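Long-range contact in myosin-I heavy chain (Dictyostelium discoideum, PDB 5EJY), which is an actin-based motor with ATPase activity, acting in the early steps of phagocytosis and in adhesion, here represented by a MyTH4-FERM unit of its tail: residues Tyr314-Cys328 and Leu401-Val413. Residues are numbered along the deposited sequence; the frame is centred on the assembly and turned at random.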
loop_
_atom_site.group_PDB
_atom_site.type_symbol
_atom_site.label_atom_id
_atom_site.label_comp_id
_atom_site.label_asym_id
_atom_site.label_seq_id
_atom_site.Cartn_x
_atom_site.Cartn_y
_atom_site.Cartn_z
ATOM N N TYR A 314 12.252 12.857 10.061
ATOM C CA TYR A 314 13.266 11.832 10.296
ATOM C C TYR A 314 13.751 11.744 11.754
ATOM O O TYR A 314 13.914 10.642 12.280
ATOM C CB TYR A 314 14.456 11.969 9.338
ATOM C CG TYR A 314 15.557 10.995 9.698
ATOM C CD1 TYR A 314 15.311 9.623 9.713
ATOM C CD2 TYR A 314 16.820 11.440 10.066
ATOM C CE1 TYR A 314 16.307 8.711 10.068
ATOM C CE2 TYR A 314 17.834 10.526 10.415
ATOM C CZ TYR A 314 17.568 9.174 10.408
ATOM O OH TYR A 314 18.565 8.276 10.760
ATOM N N TYR A 315 13.984 12.882 12.406
ATOM C CA TYR A 315 14.428 12.850 13.804
ATOM C C TYR A 315 13.455 12.075 14.681
ATOM O O TYR A 315 13.872 11.351 15.578
ATOM C CB TYR A 315 14.614 14.256 14.389
ATOM C CG TYR A 315 15.590 15.128 13.646
ATOM C CD1 TYR A 315 16.679 14.587 12.988
ATOM C CD2 TYR A 315 15.401 16.511 13.582
ATOM C CE1 TYR A 315 17.568 15.396 12.296
ATOM C CE2 TYR A 315 16.283 17.322 12.903
ATOM C CZ TYR A 315 17.363 16.762 12.262
ATOM O OH TYR A 315 18.238 17.578 11.577
ATOM N N HIS A 316 12.157 12.232 14.440
ATOM C CA HIS A 316 11.163 11.484 15.212
ATOM C C HIS A 316 11.315 9.990 14.978
ATOM O O HIS A 316 11.191 9.188 15.904
ATOM C CB HIS A 316 9.739 11.905 14.834
ATOM C CG HIS A 316 9.403 13.310 15.221
ATOM N ND1 HIS A 316 9.425 14.354 14.323
ATOM C CD2 HIS A 316 9.042 13.842 16.410
ATOM C CE1 HIS A 316 9.087 15.470 14.941
ATOM N NE2 HIS A 316 8.845 15.186 16.207
ATOM N N GLN A 317 11.553 9.629 13.723
ATOM C CA GLN A 317 11.741 8.229 13.329
ATOM C C GLN A 317 12.982 7.621 13.985
ATOM O O GLN A 317 12.919 6.538 14.556
ATOM C CB GLN A 317 11.864 8.149 11.809
ATOM C CG GLN A 317 12.389 6.838 11.252
ATOM C CD GLN A 317 12.417 6.848 9.731
ATOM O OE1 GLN A 317 11.592 7.505 9.102
ATOM N NE2 GLN A 317 13.383 6.153 9.139
ATOM N N LEU A 318 14.104 8.317 13.875
ATOM C CA LEU A 318 15.361 7.847 14.460
ATOM C C LEU A 318 15.276 7.727 15.976
ATOM O O LEU A 318 15.729 6.739 16.554
ATOM C CB LEU A 318 16.500 8.777 14.066
ATOM C CG LEU A 318 17.900 8.440 14.592
ATOM C CD1 LEU A 318 18.306 7.002 14.248
ATOM C CD2 LEU A 318 18.871 9.431 13.993
ATOM N N PHE A 319 14.702 8.736 16.623
ATOM C CA PHE A 319 14.487 8.695 18.062
ATOM C C PHE A 319 13.725 7.435 18.432
ATOM O O PHE A 319 14.115 6.703 19.342
ATOM C CB PHE A 319 13.690 9.924 18.508
ATOM C CG PHE A 319 13.419 9.976 19.991
ATOM C CD1 PHE A 319 14.155 10.821 20.811
ATOM C CD2 PHE A 319 12.421 9.197 20.556
ATOM C CE1 PHE A 319 13.900 10.884 22.169
ATOM C CE2 PHE A 319 12.161 9.246 21.914
ATOM C CZ PHE A 319 12.905 10.091 22.725
ATOM N N ASN A 320 12.626 7.181 17.725
ATOM C CA ASN A 320 11.819 5.998 18.000
ATOM C C ASN A 320 12.565 4.695 17.730
ATOM O O ASN A 320 12.413 3.726 18.472
ATOM C CB ASN A 320 10.511 6.032 17.212
ATOM C CG ASN A 320 9.591 7.140 17.678
ATOM O OD1 ASN A 320 9.636 7.542 18.843
ATOM N ND2 ASN A 320 8.753 7.642 16.773
ATOM N N ASP A 321 13.374 4.667 16.678
ATOM C CA ASP A 321 14.149 3.472 16.398
ATOM C C ASP A 321 15.200 3.238 17.499
ATOM O O ASP A 321 15.478 2.104 17.860
ATOM C CB ASP A 321 14.819 3.544 15.028
ATOM C CG ASP A 321 13.839 3.311 13.878
ATOM O OD1 ASP A 321 12.760 2.735 14.110
ATOM O OD2 ASP A 321 14.162 3.691 12.742
ATOM N N LEU A 322 15.778 4.310 18.025
ATOM C CA LEU A 322 16.807 4.166 19.060
ATOM C C LEU A 322 16.206 3.787 20.410
ATOM O O LEU A 322 16.932 3.460 21.359
ATOM C CB LEU A 322 17.686 5.422 19.139
ATOM C CG LEU A 322 18.465 5.659 17.849
ATOM C CD1 LEU A 322 19.321 6.910 17.917
ATOM C CD2 LEU A 322 19.331 4.430 17.530
ATOM N N PHE A 323 14.876 3.807 20.484
ATOM C CA PHE A 323 14.143 3.327 21.656
ATOM C C PHE A 323 13.697 1.878 21.443
ATOM O O PHE A 323 13.035 1.284 22.297
ATOM C CB PHE A 323 12.923 4.220 21.961
ATOM C CG PHE A 323 13.188 5.299 23.001
ATOM C CD1 PHE A 323 14.449 5.853 23.149
ATOM C CD2 PHE A 323 12.169 5.745 23.832
ATOM C CE1 PHE A 323 14.694 6.833 24.102
ATOM C CE2 PHE A 323 12.403 6.728 24.786
ATOM C CZ PHE A 323 13.671 7.271 24.920
ATOM N N ASN A 324 14.072 1.320 20.297
ATOM C CA ASN A 324 13.728 -0.049 19.933
ATOM C C ASN A 324 14.903 -0.960 20.299
ATOM O O ASN A 324 16.003 -0.767 19.787
ATOM C CB ASN A 324 13.465 -0.100 18.419
ATOM C CG ASN A 324 13.026 -1.474 17.929
ATOM O OD1 ASN A 324 13.386 -2.501 18.497
ATOM N ND2 ASN A 324 12.245 -1.491 16.858
ATOM N N SER A 325 14.684 -1.936 21.180
ATOM C CA SER A 325 15.793 -2.786 21.639
ATOM C C SER A 325 16.494 -3.552 20.504
ATOM O O SER A 325 17.656 -3.931 20.638
ATOM C CB SER A 325 15.354 -3.744 22.761
ATOM O OG SER A 325 14.319 -4.609 22.331
ATOM N N ASN A 326 15.802 -3.764 19.388
ATOM C CA ASN A 326 16.425 -4.430 18.239
ATOM C C ASN A 326 17.517 -3.584 17.613
ATOM O O ASN A 326 18.359 -4.098 16.879
ATOM C CB ASN A 326 15.388 -4.767 17.160
ATOM C CG ASN A 326 14.500 -5.928 17.542
ATOM O OD1 ASN A 326 14.927 -6.852 18.233
ATOM N ND2 ASN A 326 13.254 -5.892 17.088
ATOM N N TYR A 327 17.487 -2.278 17.885
ATOM C CA TYR A 327 18.442 -1.346 17.296
ATOM C C TYR A 327 19.400 -0.748 18.332
ATOM O O TYR A 327 20.544 -0.433 18.017
ATOM C CB TYR A 327 17.695 -0.202 16.588
ATOM C CG TYR A 327 16.908 -0.623 15.361
ATOM C CD1 TYR A 327 17.479 -1.427 14.385
ATOM C CD2 TYR A 327 15.588 -0.199 15.176
ATOM C CE1 TYR A 327 16.758 -1.801 13.246
ATOM C CE2 TYR A 327 14.861 -0.572 14.050
ATOM C CZ TYR A 327 15.453 -1.371 13.091
ATOM O OH TYR A 327 14.741 -1.740 11.977
ATOM N N CYS A 328 18.923 -0.572 19.558
ATOM C CA CYS A 328 19.716 0.081 20.598
ATOM C C CYS A 328 19.389 -0.480 21.978
ATOM O O CYS A 328 18.219 -0.583 22.352
ATOM C CB CYS A 328 19.467 1.596 20.577
ATOM S SG CYS A 328 20.347 2.544 21.856
ATOM N N LEU A 401 21.329 12.536 18.418
ATOM C CA LEU A 401 20.716 11.675 17.412
ATOM C C LEU A 401 21.610 11.584 16.187
ATOM O O LEU A 401 21.884 10.492 15.685
ATOM C CB LEU A 401 19.318 12.194 17.018
ATOM C CG LEU A 401 18.208 12.107 18.068
ATOM C CD1 LEU A 401 16.918 12.746 17.546
ATOM C CD2 LEU A 401 17.945 10.660 18.471
ATOM N N GLU A 402 22.077 12.733 15.713
ATOM C CA GLU A 402 22.847 12.792 14.472
ATOM C C GLU A 402 24.206 12.088 14.558
ATOM O O GLU A 402 24.781 11.721 13.533
ATOM C CB GLU A 402 23.048 14.243 14.022
ATOM C CG GLU A 402 21.816 14.882 13.405
ATOM C CD GLU A 402 21.392 14.201 12.114
ATOM O OE1 GLU A 402 22.196 13.422 11.562
ATOM O OE2 GLU A 402 20.256 14.444 11.649
ATOM N N LYS A 403 24.717 11.910 15.772
ATOM C CA LYS A 403 26.036 11.298 15.947
ATOM C C LYS A 403 25.969 9.809 16.283
ATOM O O LYS A 403 27.006 9.152 16.418
ATOM C CB LYS A 403 26.849 12.039 17.017
ATOM C CG LYS A 403 27.215 13.471 16.646
ATOM C CD LYS A 403 28.041 13.531 15.368
ATOM C CE LYS A 403 28.467 14.960 15.042
ATOM N N HIS A 404 24.759 9.273 16.429
ATOM C CA HIS A 404 24.610 7.833 16.659
ATOM C C HIS A 404 25.012 7.060 15.407
ATOM O O HIS A 404 24.746 7.516 14.297
ATOM C CB HIS A 404 23.175 7.494 17.050
ATOM C CG HIS A 404 23.016 6.112 17.598
ATOM N ND1 HIS A 404 22.974 4.992 16.793
ATOM C CD2 HIS A 404 22.904 5.667 18.873
ATOM C CE1 HIS A 404 22.835 3.918 17.551
ATOM N NE2 HIS A 404 22.784 4.300 18.815
ATOM N N PRO A 405 25.688 5.901 15.577
ATOM C CA PRO A 405 26.124 5.081 14.443
ATOM C C PRO A 405 25.019 4.798 13.418
ATOM O O PRO A 405 25.306 4.675 12.232
ATOM C CB PRO A 405 26.554 3.761 15.112
ATOM C CG PRO A 405 26.988 4.155 16.458
ATOM C CD PRO A 405 26.105 5.317 16.866
ATOM N N LEU A 406 23.771 4.711 13.865
ATOM C CA LEU A 406 22.672 4.326 12.967
ATOM C C LEU A 406 21.976 5.512 12.293
ATOM O O LEU A 406 21.044 5.325 11.497
ATOM C CB LEU A 406 21.642 3.479 13.720
ATOM C CG LEU A 406 22.140 2.132 14.244
ATOM C CD1 LEU A 406 21.012 1.376 14.893
ATOM C CD2 LEU A 406 22.747 1.311 13.112
ATOM N N ALA A 407 22.415 6.726 12.607
ATOM C CA ALA A 407 21.864 7.909 11.946
ATOM C C ALA A 407 22.081 7.849 10.450
ATOM O O ALA A 407 23.149 7.470 9.988
ATOM C CB ALA A 407 22.485 9.192 12.515
ATOM N N ASN A 408 21.062 8.231 9.685
ATOM C CA ASN A 408 21.199 8.325 8.233
ATOM C C ASN A 408 21.407 6.978 7.534
ATOM O O ASN A 408 22.009 6.902 6.466
ATOM C CB ASN A 408 22.309 9.307 7.878
ATOM C CG ASN A 408 22.067 10.678 8.478
ATOM O OD1 ASN A 408 20.982 11.246 8.329
ATOM N ND2 ASN A 408 23.058 11.204 9.186
ATOM N N CYS A 409 20.876 5.922 8.141
ATOM C CA CYS A 409 20.938 4.580 7.568
ATOM C C CYS A 409 19.544 3.976 7.455
ATOM O O CYS A 409 18.711 4.183 8.332
ATOM C CB CYS A 409 21.756 3.654 8.478
ATOM S SG CYS A 409 23.512 4.048 8.595
ATOM N N SER A 410 19.320 3.186 6.410
ATOM C CA SER A 410 18.108 2.377 6.302
ATOM C C SER A 410 18.333 1.122 7.145
ATOM O O SER A 410 19.289 0.386 6.914
ATOM C CB SER A 410 17.857 1.986 4.842
ATOM O OG SER A 410 17.966 3.108 3.969
ATOM N N LEU A 411 17.452 0.877 8.106
ATOM C CA LEU A 411 17.692 -0.141 9.121
ATOM C C LEU A 411 16.872 -1.397 8.870
ATOM O O LEU A 411 15.690 -1.319 8.520
ATOM C CB LEU A 411 17.356 0.413 10.505
ATOM C CG LEU A 411 18.110 1.675 10.923
ATOM C CD1 LEU A 411 17.739 2.061 12.340
ATOM C CD2 LEU A 411 19.623 1.463 10.776
ATOM N N VAL A 412 17.503 -2.553 9.063
ATOM C CA VAL A 412 16.835 -3.840 8.903
ATOM C C VAL A 412 17.304 -4.794 10.003
ATOM O O VAL A 412 18.505 -5.038 10.148
ATOM C CB VAL A 412 17.150 -4.483 7.533
ATOM C CG1 VAL A 412 16.390 -5.801 7.372
ATOM C CG2 VAL A 412 16.814 -3.523 6.389
ATOM N N VAL A 413 16.364 -5.328 10.772
ATOM C CA VAL A 413 16.689 -6.292 11.829
ATOM C C VAL A 413 16.854 -7.682 11.219
ATOM O O VAL A 413 15.961 -8.172 10.520
ATOM C CB VAL A 413 15.592 -6.334 12.913
ATOM C CG1 VAL A 413 15.900 -7.406 13.971
ATOM C CG2 VAL A 413 15.427 -4.968 13.561
HETATM O O HOH W 1 18.489 5.525 10.618
HETATM O O HOH W 2 13.680 -4.380 10.414
#
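Leu-401 enters helix 304-322 as a knob in a hole formed by Tyr-315, Leu-318, Phe-319 and Leu-322, its CD2 reaching Leu-322 CD1 at 4.0 Å. Beyond it, Leu-322 lays CD2 over one face of the His-404 imidazole, 3.6 Å from the ring centroid, a CH-pi contact; CD of the following Pro-405 lies over the opposite face, toward its rim. With CG anti to the backbone N (chi1 -167°), the imidazole also brings ND1 to the backbone of its own loop, where it accepts from Leu-406 N at 3.0 Å, near the ring plane and almost straight at 169°. With only an alanine here, Leu-406 N would probably lose its imidazole acceptor and the CD2 methyl of Leu-322 the ring face it packs on. Nearer the start of 314-328, Tyr-314 OH accepts from Asn-408 N at 2.7 Å. Water 1, at the edge of that phenol ring and in its plane, accepts a hydrogen bond from the hydroxyl and donates to the carbonyl oxygens of Leu-406 and Cys-409, so the hydroxyl of Tyr-314, directly and through water 1, ties the helix to two overlapping beta turns, His-404 to Ala-407 (type I) and Leu-406 to Cys-409 (type II). Farther along, Leu-411 CD1 sits squarely above the Tyr-327 ring, 3.9 Å from its centroid, while Val-413 CG2 approaches CE1 of that ring obliquely, at 3.4 Å. An Asx turn, Asn-324 OD1 accepting from Asn-326 N at 2.9 Å, shapes the loop before Tyr-327. The contact thus joins the helical FERM central domain to the four-stranded antiparallel sheet that follows: helix 390-402 ends against helix 304-322, the turns lead into edge strand 410-415, and strand 426-432 pairs with it, while Tyr-333 of helix 331-346 packs edge-to-face with His-404.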